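Local coordinates for fucose-specific lectin (Aleuria aurantia, PDB 6GKE), which binds L-fucose specifically, preferring the alpha-1,6-linked core fucose of glycoproteins, through five sites between the blades of a six-bladed beta-propeller, at residues K9-W15 with F265-S271; R21-V25 with D275-F279; P44-G48 with A302-G307; G167-I173 with I214-S218. The protein carries 1 engineered substitution. Where two conformers were deposited one is given. Residues are numbered along the deposited sequence.

Contact 1: residues K9-W15 with F265-S271. With GOL (glycerol), chain J.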
loop_
_atom_site.group_PDB
_atom_site.type_symbol
_atom_site.label_atom_id
_atom_site.label_comp_id
_atom_site.label_asym_id
_atom_site.label_seq_id
_atom_site.Cartn_x
_atom_site.Cartn_y
_atom_site.Cartn_z
ATOM N N LYS A 9 0.963 0.985 10.851
ATOM C CA LYS A 9 0.913 0.212 12.071
ATOM C C LYS A 9 -0.534 0.193 12.578
ATOM O O LYS A 9 -1.401 0.922 12.098
ATOM C CB LYS A 9 1.920 0.738 13.096
ATOM C CG LYS A 9 3.366 0.396 12.762
ATOM C CD LYS A 9 3.975 1.184 11.616
ATOM C CE LYS A 9 5.483 1.049 11.603
ATOM N NZ LYS A 9 6.106 1.785 10.474
ATOM N N ILE A 10 -0.778 -0.694 13.539
ATOM C CA ILE A 10 -2.099 -0.921 14.098
ATOM C C ILE A 10 -1.955 -0.959 15.618
ATOM O O ILE A 10 -0.963 -1.452 16.136
ATOM C CB ILE A 10 -2.723 -2.234 13.576
ATOM C CG1 ILE A 10 -2.663 -2.334 12.051
ATOM C CG2 ILE A 10 -4.147 -2.399 14.083
ATOM C CD1 ILE A 10 -3.021 -3.700 11.513
ATOM N N ALA A 11 -2.959 -0.462 16.341
ATOM C CA ALA A 11 -3.034 -0.641 17.794
ATOM C C ALA A 11 -4.473 -0.987 18.157
ATOM O O ALA A 11 -5.394 -0.535 17.498
ATOM C CB ALA A 11 -2.567 0.594 18.528
ATOM N N ALA A 12 -4.651 -1.786 19.208
ATOM C CA ALA A 12 -5.981 -2.259 19.557
ATOM C C ALA A 12 -6.124 -2.411 21.069
ATOM O O ALA A 12 -5.178 -2.776 21.761
ATOM C CB ALA A 12 -6.259 -3.569 18.870
ATOM N N ILE A 13 -7.353 -2.180 21.539
ATOM C CA ILE A 13 -7.725 -2.296 22.949
ATOM C C ILE A 13 -9.101 -2.964 23.038
ATOM O O ILE A 13 -9.874 -2.982 22.079
ATOM C CB ILE A 13 -7.733 -0.923 23.654
ATOM C CG1 ILE A 13 -8.681 0.054 22.952
ATOM C CG2 ILE A 13 -6.320 -0.372 23.790
ATOM C CD1 ILE A 13 -8.888 1.375 23.654
ATOM N N SER A 14 -9.400 -3.478 24.229
ATOM C CA SER A 14 -10.652 -4.163 24.493
ATOM C C SER A 14 -10.960 -4.048 25.984
ATOM O O SER A 14 -10.033 -4.070 26.801
ATOM C CB SER A 14 -10.552 -5.617 24.067
ATOM O OG SER A 14 -11.773 -6.327 24.220
ATOM N N TRP A 15 -12.245 -3.961 26.328
ATOM C CA TRP A 15 -12.649 -4.016 27.721
ATOM C C TRP A 15 -14.025 -4.666 27.839
ATOM O O TRP A 15 -14.854 -4.586 26.941
ATOM C CB TRP A 15 -12.605 -2.641 28.403
ATOM C CG TRP A 15 -13.548 -1.605 27.872
ATOM C CD1 TRP A 15 -14.773 -1.268 28.370
ATOM C CD2 TRP A 15 -13.309 -0.709 26.773
ATOM N NE1 TRP A 15 -15.316 -0.244 27.646
ATOM C CE2 TRP A 15 -14.444 0.123 26.660
ATOM C CE3 TRP A 15 -12.262 -0.539 25.857
ATOM C CZ2 TRP A 15 -14.558 1.104 25.676
ATOM C CZ3 TRP A 15 -12.376 0.431 24.883
ATOM C CH2 TRP A 15 -13.507 1.245 24.799
ATOM N N PHE A 265 1.742 -5.188 9.483
ATOM C CA PHE A 265 1.859 -5.296 10.938
ATOM C C PHE A 265 0.630 -5.975 11.543
ATOM O O PHE A 265 -0.420 -6.073 10.908
ATOM C CB PHE A 265 2.065 -3.896 11.525
ATOM C CG PHE A 265 3.334 -3.265 11.015
ATOM C CD1 PHE A 265 4.564 -3.646 11.529
ATOM C CD2 PHE A 265 3.314 -2.372 9.957
ATOM C CE1 PHE A 265 5.743 -3.126 11.019
ATOM C CE2 PHE A 265 4.496 -1.852 9.449
ATOM C CZ PHE A 265 5.707 -2.236 9.976
ATOM N N ILE A 266 0.774 -6.398 12.804
ATOM C CA ILE A 266 -0.340 -6.935 13.571
ATOM C C ILE A 266 -0.524 -6.116 14.852
ATOM O O ILE A 266 0.334 -5.338 15.263
ATOM C CB ILE A 266 -0.168 -8.434 13.905
ATOM C CG1 ILE A 266 1.011 -8.704 14.847
ATOM C CG2 ILE A 266 -0.084 -9.242 12.625
ATOM C CD1 ILE A 266 1.058 -10.119 15.393
ATOM N N ALA A 267 -1.670 -6.330 15.499
ATOM C CA ALA A 267 -1.923 -5.853 16.849
ATOM C C ALA A 267 -2.884 -6.833 17.513
ATOM O O ALA A 267 -3.666 -7.479 16.821
ATOM C CB ALA A 267 -2.509 -4.459 16.837
ATOM N N ALA A 268 -2.830 -6.933 18.839
ATOM C CA ALA A 268 -3.727 -7.824 19.555
ATOM C C ALA A 268 -4.423 -7.065 20.679
ATOM O O ALA A 268 -3.856 -6.150 21.273
ATOM C CB ALA A 268 -2.983 -9.021 20.099
ATOM N N ASN A 269 -5.645 -7.497 20.990
ATOM C CA ASN A 269 -6.309 -7.078 22.204
ATOM C C ASN A 269 -6.877 -8.311 22.907
ATOM O O ASN A 269 -6.926 -9.407 22.350
ATOM C CB ASN A 269 -7.361 -5.990 21.949
ATOM C CG ASN A 269 -8.578 -6.469 21.183
ATOM O OD1 ASN A 269 -8.914 -7.650 21.215
ATOM N ND2 ASN A 269 -9.278 -5.560 20.523
ATOM N N SER A 270 -7.280 -8.101 24.157
ATOM C CA SER A 270 -7.932 -9.130 24.927
ATOM C C SER A 270 -8.690 -8.477 26.080
ATOM O O SER A 270 -8.310 -7.426 26.579
ATOM C CB SER A 270 -6.967 -10.198 25.423
ATOM O OG SER A 270 -6.058 -9.693 26.393
ATOM N N SER A 271 -9.741 -9.163 26.520
ATOM C CA SER A 271 -10.443 -8.817 27.737
ATOM C C SER A 271 -11.314 -10.010 28.134
ATOM O O SER A 271 -11.458 -10.972 27.376
ATOM C CB SER A 271 -11.243 -7.528 27.609
ATOM O OG SER A 271 -12.187 -7.579 26.551
HETATM C C1 GOL J . -1.821 -2.216 22.073
HETATM O O1 GOL J . -0.758 -1.373 21.584
HETATM C C2 GOL J . -2.088 -3.298 21.034
HETATM O O2 GOL J . -1.975 -2.664 19.781
HETATM C C3 GOL J . -0.956 -4.324 21.186
HETATM O O3 GOL J . -0.855 -5.247 20.094
HETATM O O HOH W 1 1.123 -2.711 14.807
HETATM O O HOH W 2 -7.857 -5.743 28.649
#

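Contact 2: residues R21-V25 with D275-F279. With FUC (alpha-L-fucopyranose), chain C.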
loop_
_atom_site.group_PDB
_atom_site.type_symbol
_atom_site.label_atom_id
_atom_site.label_comp_id
_atom_site.label_asym_id
_atom_site.label_seq_id
_atom_site.Cartn_x
_atom_site.Cartn_y
_atom_site.Cartn_z
ATOM N N ARG A 21 -18.682 -6.666 25.284
ATOM C CA ARG A 21 -17.246 -6.361 25.053
ATOM C C ARG A 21 -17.043 -5.202 24.070
ATOM O O ARG A 21 -17.433 -5.301 22.889
ATOM C CB ARG A 21 -16.539 -7.564 24.433
ATOM C CG ARG A 21 -15.093 -7.308 24.040
ATOM C CD ARG A 21 -14.653 -8.423 23.126
ATOM N NE ARG A 21 -13.258 -8.309 22.752
ATOM C CZ ARG A 21 -12.675 -9.042 21.815
ATOM N NH1 ARG A 21 -13.396 -9.872 21.080
ATOM N NH2 ARG A 21 -11.371 -8.954 21.635
ATOM N N GLN A 22 -16.308 -4.171 24.509
ATOM C CA GLN A 22 -16.021 -3.026 23.656
ATOM C C GLN A 22 -14.591 -3.161 23.135
ATOM O O GLN A 22 -13.673 -3.453 23.896
ATOM C CB GLN A 22 -16.169 -1.727 24.443
ATOM C CG GLN A 22 -17.612 -1.376 24.769
ATOM C CD GLN A 22 -18.424 -0.968 23.562
ATOM O OE1 GLN A 22 -17.922 -0.345 22.631
ATOM N NE2 GLN A 22 -19.707 -1.294 23.565
ATOM N N GLN A 23 -14.421 -2.940 21.831
ATOM C CA GLN A 23 -13.109 -2.925 21.214
ATOM C C GLN A 23 -12.911 -1.594 20.494
ATOM O O GLN A 23 -13.857 -1.028 19.933
ATOM C CB GLN A 23 -12.951 -4.040 20.181
ATOM C CG GLN A 23 -13.049 -5.438 20.758
ATOM C CD GLN A 23 -12.836 -6.449 19.661
ATOM O OE1 GLN A 23 -11.712 -6.670 19.204
ATOM N NE2 GLN A 23 -13.924 -7.066 19.227
ATOM N N ARG A 24 -11.660 -1.127 20.468
ATOM C CA ARG A 24 -11.272 -0.029 19.605
ATOM C C ARG A 24 -9.994 -0.443 18.882
ATOM O O ARG A 24 -9.120 -1.073 19.465
ATOM C CB ARG A 24 -11.019 1.268 20.380
ATOM C CG ARG A 24 -12.162 1.723 21.277
ATOM C CD ARG A 24 -13.368 2.217 20.504
ATOM N NE ARG A 24 -14.446 2.696 21.368
ATOM C CZ ARG A 24 -15.425 1.942 21.868
ATOM N NH1 ARG A 24 -15.514 0.657 21.560
ATOM N NH2 ARG A 24 -16.311 2.482 22.687
ATOM N N VAL A 25 -9.902 -0.069 17.606
ATOM C CA VAL A 25 -8.698 -0.304 16.833
ATOM C C VAL A 25 -8.315 1.010 16.151
ATOM O O VAL A 25 -9.177 1.763 15.699
ATOM C CB VAL A 25 -8.857 -1.494 15.864
ATOM C CG1 VAL A 25 -9.967 -1.296 14.858
ATOM C CG2 VAL A 25 -7.553 -1.850 15.173
ATOM N N ASP A 275 -11.539 -13.242 25.550
ATOM C CA ASP A 275 -11.807 -12.798 24.190
ATOM C C ASP A 275 -10.506 -12.225 23.630
ATOM O O ASP A 275 -9.844 -11.447 24.314
ATOM C CB ASP A 275 -12.913 -11.748 24.170
ATOM C CG ASP A 275 -14.202 -12.237 24.801
ATOM O OD1 ASP A 275 -14.728 -13.264 24.332
ATOM O OD2 ASP A 275 -14.660 -11.598 25.764
ATOM N N ILE A 276 -10.133 -12.645 22.410
ATOM C CA ILE A 276 -8.884 -12.221 21.773
ATOM C C ILE A 276 -9.162 -11.833 20.323
ATOM O O ILE A 276 -9.794 -12.589 19.590
ATOM C CB ILE A 276 -7.799 -13.316 21.815
ATOM C CG1 ILE A 276 -7.576 -13.867 23.225
ATOM C CG2 ILE A 276 -6.507 -12.787 21.207
ATOM C CD1 ILE A 276 -6.750 -15.132 23.266
ATOM N N SER A 277 -8.634 -10.674 19.921
ATOM C CA SER A 277 -8.572 -10.265 18.521
ATOM C C SER A 277 -7.112 -10.059 18.122
ATOM O O SER A 277 -6.371 -9.430 18.869
ATOM C CB SER A 277 -9.331 -8.988 18.279
ATOM O OG SER A 277 -10.710 -9.147 18.577
ATOM N N VAL A 278 -6.734 -10.548 16.936
ATOM C CA VAL A 278 -5.419 -10.243 16.370
ATOM C C VAL A 278 -5.651 -9.661 14.975
ATOM O O VAL A 278 -6.083 -10.366 14.060
ATOM C CB VAL A 278 -4.470 -11.455 16.324
ATOM C CG1 VAL A 278 -3.095 -11.031 15.822
ATOM C CG2 VAL A 278 -4.353 -12.135 17.676
ATOM N N PHE A 279 -5.368 -8.365 14.841
ATOM C CA PHE A 279 -5.626 -7.598 13.629
ATOM C C PHE A 279 -4.456 -7.711 12.652
ATOM O O PHE A 279 -3.301 -7.806 13.068
ATOM C CB PHE A 279 -5.858 -6.129 13.979
ATOM C CG PHE A 279 -7.078 -5.939 14.832
ATOM C CD1 PHE A 279 -8.321 -5.769 14.243
ATOM C CD2 PHE A 279 -7.005 -6.006 16.217
ATOM C CE1 PHE A 279 -9.459 -5.631 15.021
ATOM C CE2 PHE A 279 -8.148 -5.878 16.991
ATOM C CZ PHE A 279 -9.373 -5.697 16.392
HETATM C C1 FUC C . -16.789 6.110 21.950
HETATM C C2 FUC C . -15.883 6.581 20.829
HETATM C C3 FUC C . -14.669 7.318 21.389
HETATM C C4 FUC C . -13.971 6.471 22.442
HETATM C C5 FUC C . -14.979 6.085 23.519
HETATM C C6 FUC C . -14.390 5.197 24.607
HETATM O O1 FUC C . -17.387 7.264 22.524
HETATM O O2 FUC C . -16.620 7.464 19.975
HETATM O O3 FUC C . -13.787 7.692 20.326
HETATM O O4 FUC C . -13.433 5.271 21.877
HETATM O O5 FUC C . -16.052 5.363 22.910
HETATM O O HOH W 3 -12.428 -11.597 19.048
#

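Contact 3: residues P44-G48 with A302-G307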
loop_
_atom_site.group_PDB
_atom_site.type_symbol
_atom_site.label_atom_id
_atom_site.label_comp_id
_atom_site.label_asym_id
_atom_site.label_seq_id
_atom_site.Cartn_x
_atom_site.Cartn_y
_atom_site.Cartn_z
ATOM N N PRO A 44 -21.910 -5.268 14.152
ATOM C CA PRO A 44 -20.956 -4.827 13.138
ATOM C C PRO A 44 -20.024 -3.719 13.648
ATOM O O PRO A 44 -20.431 -2.860 14.431
ATOM C CB PRO A 44 -21.848 -4.310 12.003
ATOM C CG PRO A 44 -23.142 -5.073 12.183
ATOM C CD PRO A 44 -23.304 -5.199 13.683
ATOM N N TRP A 45 -18.772 -3.766 13.190
ATOM C CA TRP A 45 -17.826 -2.686 13.416
ATOM C C TRP A 45 -18.413 -1.363 12.907
ATOM O O TRP A 45 -19.071 -1.325 11.863
ATOM C CB TRP A 45 -16.495 -2.974 12.713
ATOM C CG TRP A 45 -15.620 -3.985 13.384
ATOM C CD1 TRP A 45 -15.541 -5.322 13.120
ATOM C CD2 TRP A 45 -14.652 -3.721 14.410
ATOM N NE1 TRP A 45 -14.604 -5.908 13.925
ATOM C CE2 TRP A 45 -14.045 -4.954 14.730
ATOM C CE3 TRP A 45 -14.237 -2.566 15.081
ATOM C CZ2 TRP A 45 -13.059 -5.062 15.710
ATOM C CZ3 TRP A 45 -13.255 -2.672 16.041
ATOM C CH2 TRP A 45 -12.677 -3.905 16.351
ATOM N N THR A 46 -18.125 -0.284 13.637
ATOM C CA THR A 46 -18.421 1.073 13.226
ATOM C C THR A 46 -17.116 1.864 13.082
ATOM O O THR A 46 -16.036 1.404 13.463
ATOM C CB THR A 46 -19.365 1.752 14.228
ATOM O OG1 THR A 46 -18.758 1.767 15.521
ATOM C CG2 THR A 46 -20.705 1.059 14.321
ATOM N N GLY A 47 -17.231 3.071 12.528
ATOM C CA GLY A 47 -16.134 4.014 12.487
ATOM C C GLY A 47 -15.197 3.776 11.314
ATOM O O GLY A 47 -15.605 3.329 10.238
ATOM N N GLY A 48 -13.930 4.142 11.517
ATOM C CA GLY A 48 -12.891 4.011 10.499
ATOM C C GLY A 48 -12.940 5.054 9.389
ATOM O O GLY A 48 -12.138 4.968 8.460
ATOM N N ALA A 302 -15.139 -10.528 11.130
ATOM C CA ALA A 302 -15.715 -9.476 10.297
ATOM C C ALA A 302 -14.642 -8.442 9.940
ATOM O O ALA A 302 -13.762 -8.140 10.741
ATOM C CB ALA A 302 -16.874 -8.829 11.013
ATOM N N VAL A 303 -14.744 -7.884 8.729
ATOM C CA VAL A 303 -13.808 -6.875 8.246
ATOM C C VAL A 303 -14.120 -5.549 8.947
ATOM O O VAL A 303 -15.283 -5.176 9.113
ATOM C CB VAL A 303 -13.869 -6.732 6.713
ATOM C CG1 VAL A 303 -12.964 -5.620 6.206
ATOM C CG2 VAL A 303 -13.540 -8.043 6.016
ATOM N N VAL A 304 -13.064 -4.843 9.341
ATOM C CA VAL A 304 -13.194 -3.557 9.998
ATOM C C VAL A 304 -13.219 -2.474 8.927
ATOM O O VAL A 304 -12.315 -2.425 8.095
ATOM C CB VAL A 304 -12.030 -3.307 10.970
ATOM C CG1 VAL A 304 -12.210 -1.999 11.726
ATOM C CG2 VAL A 304 -11.828 -4.462 11.936
ATOM N N PRO A 305 -14.200 -1.544 8.930
ATOM C CA PRO A 305 -14.238 -0.484 7.924
ATOM C C PRO A 305 -13.086 0.513 8.109
ATOM O O PRO A 305 -12.742 0.878 9.241
ATOM C CB PRO A 305 -15.594 0.190 8.158
ATOM C CG PRO A 305 -15.864 -0.055 9.622
ATOM C CD PRO A 305 -15.313 -1.441 9.887
ATOM N N THR A 306 -12.515 0.946 6.979
ATOM C CA THR A 306 -11.384 1.873 6.967
ATOM C C THR A 306 -11.567 2.941 5.881
ATOM O O THR A 306 -10.596 3.401 5.281
ATOM C CB THR A 306 -10.057 1.131 6.769
ATOM O OG1 THR A 306 -10.095 0.367 5.561
ATOM C CG2 THR A 306 -9.725 0.198 7.911
ATOM N N GLY A 307 -12.815 3.353 5.646
ATOM C CA GLY A 307 -13.115 4.465 4.764
ATOM C C GLY A 307 -13.168 4.055 3.303
ATOM O O GLY A 307 -12.702 2.988 2.908
HETATM O O HOH W 4 -14.051 -8.591 13.169
HETATM O O HOH W 5 -17.829 -5.349 10.555
HETATM O O HOH W 6 -15.136 3.527 7.399
#

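Contact 4: residues G167-I173 with I214-S218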
loop_
_atom_site.group_PDB
_atom_site.type_symbol
_atom_site.label_atom_id
_atom_site.label_comp_id
_atom_site.label_asym_id
_atom_site.label_seq_id
_atom_site.Cartn_x
_atom_site.Cartn_y
_atom_site.Cartn_z
ATOM N N GLY A 167 9.968 -5.670 16.219
ATOM C CA GLY A 167 8.689 -5.725 16.886
ATOM C C GLY A 167 8.880 -5.712 18.394
ATOM O O GLY A 167 9.907 -6.172 18.907
ATOM N N ILE A 168 7.884 -5.185 19.107
ATOM C CA ILE A 168 7.884 -5.155 20.570
ATOM C C ILE A 168 6.473 -5.499 21.038
ATOM O O ILE A 168 5.524 -4.853 20.616
ATOM C CB ILE A 168 8.309 -3.788 21.150
ATOM C CG1 ILE A 168 9.585 -3.237 20.508
ATOM C CG2 ILE A 168 8.442 -3.895 22.664
ATOM C CD1 ILE A 168 9.889 -1.800 20.876
ATOM N N GLY A 169 6.367 -6.514 21.900
ATOM C CA GLY A 169 5.146 -6.825 22.614
ATOM C C GLY A 169 5.316 -6.487 24.083
ATOM O O GLY A 169 6.398 -6.677 24.628
ATOM N N ALA A 170 4.274 -5.958 24.720
ATOM C CA ALA A 170 4.377 -5.549 26.122
ATOM C C ALA A 170 3.068 -5.865 26.839
ATOM O O ALA A 170 2.009 -5.430 26.407
ATOM C CB ALA A 170 4.700 -4.079 26.227
ATOM N N THR A 171 3.148 -6.581 27.961
ATOM C CA THR A 171 1.938 -6.905 28.702
ATOM C C THR A 171 2.227 -6.887 30.205
ATOM O O THR A 171 3.293 -7.313 30.651
ATOM C CB THR A 171 1.343 -8.228 28.198
ATOM O OG1 THR A 171 0.081 -8.457 28.826
ATOM C CG2 THR A 171 2.235 -9.426 28.429
ATOM N N ALA A 172 1.251 -6.388 30.972
ATOM C CA ALA A 172 1.275 -6.458 32.426
ATOM C C ALA A 172 0.554 -7.740 32.839
ATOM O O ALA A 172 -0.670 -7.817 32.771
ATOM C CB ALA A 172 0.627 -5.238 33.037
ATOM N N ILE A 173 1.326 -8.751 33.238
ATOM C CA ILE A 173 0.778 -10.083 33.525
ATOM C C ILE A 173 0.159 -10.141 34.924
ATOM O O ILE A 173 -0.499 -11.118 35.265
ATOM C CB ILE A 173 1.848 -11.174 33.331
ATOM C CG1 ILE A 173 2.963 -11.112 34.380
ATOM C CG2 ILE A 173 2.396 -11.136 31.912
ATOM C CD1 ILE A 173 3.834 -12.353 34.408
ATOM N N ILE A 214 5.249 -8.173 16.324
ATOM C CA ILE A 214 5.040 -8.904 17.583
ATOM C C ILE A 214 3.937 -8.218 18.391
ATOM O O ILE A 214 3.870 -7.000 18.451
ATOM C CB ILE A 214 6.355 -8.975 18.390
ATOM C CG1 ILE A 214 7.438 -9.707 17.594
ATOM C CG2 ILE A 214 6.149 -9.597 19.769
ATOM C CD1 ILE A 214 8.820 -9.611 18.191
ATOM N N ALA A 215 3.108 -9.019 19.062
ATOM C CA ALA A 215 2.134 -8.512 20.014
ATOM C C ALA A 215 2.060 -9.495 21.183
ATOM O O ALA A 215 2.401 -10.667 21.035
ATOM C CB ALA A 215 0.782 -8.327 19.359
ATOM N N ALA A 216 1.627 -9.015 22.347
ATOM C CA ALA A 216 1.504 -9.898 23.504
ATOM C C ALA A 216 0.321 -9.454 24.356
ATOM O O ALA A 216 0.078 -8.257 24.511
ATOM C CB ALA A 216 2.769 -9.902 24.329
ATOM N N ILE A 217 -0.369 -10.447 24.926
ATOM C CA ILE A 217 -1.487 -10.237 25.841
ATOM C C ILE A 217 -1.324 -11.192 27.024
ATOM O O ILE A 217 -0.573 -12.170 26.971
ATOM C CB ILE A 217 -2.842 -10.469 25.142
ATOM C CG1 ILE A 217 -2.946 -11.910 24.627
ATOM C CG2 ILE A 217 -3.052 -9.443 24.041
ATOM C CD1 ILE A 217 -4.315 -12.344 24.180
ATOM N N SER A 218 -2.086 -10.936 28.084
ATOM C CA SER A 218 -2.075 -11.804 29.246
ATOM C C SER A 218 -3.358 -11.590 30.044
ATOM O O SER A 218 -4.000 -10.547 29.927
ATOM C CB SER A 218 -0.856 -11.561 30.106
ATOM O OG SER A 218 -0.873 -10.259 30.675
HETATM O O HOH W 7 5.560 -5.102 17.479
HETATM O O HOH W 8 -2.920 -8.885 32.119
#

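Contact 1: residues K9-W15 with F265-S271
The innermost strands of the first and sixth propeller blades, 10-15 and 267-271, run side by side, 5.3 Å apart at closest approach and 6° from parallel, yet no backbone hydrogen bond joins them; side chains, water and a glycerol mediate the contact. Apolar side chains meet in between: I10 CG2 lies 3.8 Å from A267 CB, and A12 CB 4.4 Å from the same atom. S14 (chi1 t) and S271 (chi1 p) turn their hydroxyls to each other, OG to OG 2.7 Å, in a hydrogen bond. N269, with chi1 p, sends ND2 to I13 O in a weak hydrogen bond of 3.1 Å, while Q23 is the stronger partner of that amide. At the other end the K9 side chain lies over the F265 ring in a CH-pi contact, CG 4.0 Å from the centroid, and its NZ goes on to F60 O. Water 1 links I10 N (3.0 Å) to I266 O (2.8 Å). Glycerol, probably from the crystallisation liquor, accepts from A12 N at O2 and from A268 N at O3, both 2.9 Å. Strand 22-28 pairs with 10-15, whose A11, I13 and W15 also touch strand 64-70; A268 and S270 lean on strand 213-219.

Contact 2: residues R21-V25 with D275-F279
A fucose site and an inter-blade core meet on strand 22-28: R24, a fucose-binding residue, points away from strand 275-282, whereas R21, Q23 and V25 point toward it. R24 NE donates to O4 of the fucose at 2.8 Å and R24 NH2 to its O5 at 2.9 Å; R24 NH1 is held by Q22 OE1 (2.8 Å) and Q23 O (2.9 Å). E36 and W97 also hydrogen-bond this sugar. Both segments are second strands of blades 1 and 6, where the six-bladed propeller closes on itself; their axes come no closer than 10.2 Å and cross at -15°, so side chains bridge the sheets. S277 OG donates to Q23 OE1 at 2.7 Å. Further along the strands V25 CG2 sits over one face of the F279 ring, 4.0 Å from its centroid, a CH-pi contact, while Q23 OE1 lies at the ring edge, 3.8 Å from F279 CZ. R21 lays one guanidinium face on D275, CZ to CB 3.6 Å, and its NE is hydrogen-bonded to S14 OG. Water 3 accepts from R21 NH1 (2.8 Å) and donates to I276 O (2.9 Å) and S277 OG (3.0 Å). I276 faces the other way, against a second fucose.

Contact 3: residues P44-G48 with A302-G307
W45, P305 and G48 carry most of this contact between the start of strand 46-56 in blade 1 and the chain that leaves blade 6 after strand 297-300. The W45 indole receives V304 CG2 over one face, 3.7 Å from the centroid of the five-membered ring, a CH-pi contact, while W45 CB meets P305 CD at 3.4 Å. P305 CG also reaches G47 O at 3.4 Å. G48 presses its backbone against the same proline: G48 CA lies 3.4 Å from P305 O in a nearly straight CA-H...O contact, at a place where a side chain would clash with that oxygen, and its positive phi also suits glycine. Direct hydrogen bonds are absent, and water replaces them: water 4 joins W45 NE1 (2.8 Å) to A302 O (2.5 Å), water 5 W45 N (3.2 Å) to V303 O (2.9 Å), and water 6 G47 O to G307 N (2.9 Å each). Strand 33-40 pairs with T46 and G48, strand 286-293 pairs with V304, and W45 reaches inward to Q23 and V25 of strand 22-28.

Contact 4: residues G167-I173 with I214-S218
Around the axis of the six-bladed beta-propeller, the first strands of blades 4 and 5 lie side by side, 168-173 and 214-218, 4.9 Å apart at closest approach and 10° from parallel. Close packing comes first. G167 and G169 bring the backbones together, with G169 CA 4.3 Å from A215 CA; a CB on G167 would clash with I214 N. The I214 side chain packs against these glycines, CD1 3.7 Å from G167 O and CG2 3.8 Å from G169 N, and T171 CG2 is 4.2 Å from A216 CB. I173, part of a fucose pocket, directs the end of its side chain away from strand 213-219 while touching the sugar. Water takes the place of backbone hydrogen bonds: water 7 accepts from I168 N at 2.8 Å and donates to I214 O at 2.7 Å, and water 8 donates to A172 O at 2.6 Å and weakly to S218 O at 3.0 Å. A direct hydrogen bond crosses between side-chain hydroxyls: T171 OG1 to S218 OG, 2.8 Å.

Overall arrangement
Contacts 1, 2 and 3 join blade 1 to blade 6 at successive radii, their centres about 5, 11 and 18 Å from the chain centre; contact 4 joins blades 4 and 5 near the axis, about 7 Å from that centre. Contact 1 passes into contact 2 within each sheet, A267 O to F279 N 2.8 Å and W15 O to Q22 N 2.9 Å, and contact 2 into contact 3 where F279 CE1 meets W45 CZ2 at 3.7 Å. Contact 4 meets contact 1 through A268 CB and A215 CB, 3.9 Å, and contact 2 through I276 CG2 and I217 CD1, 3.7 Å. R24 of contact 2 holds fucose; I276 of contact 2 and I173 of contact 4 line two further pockets.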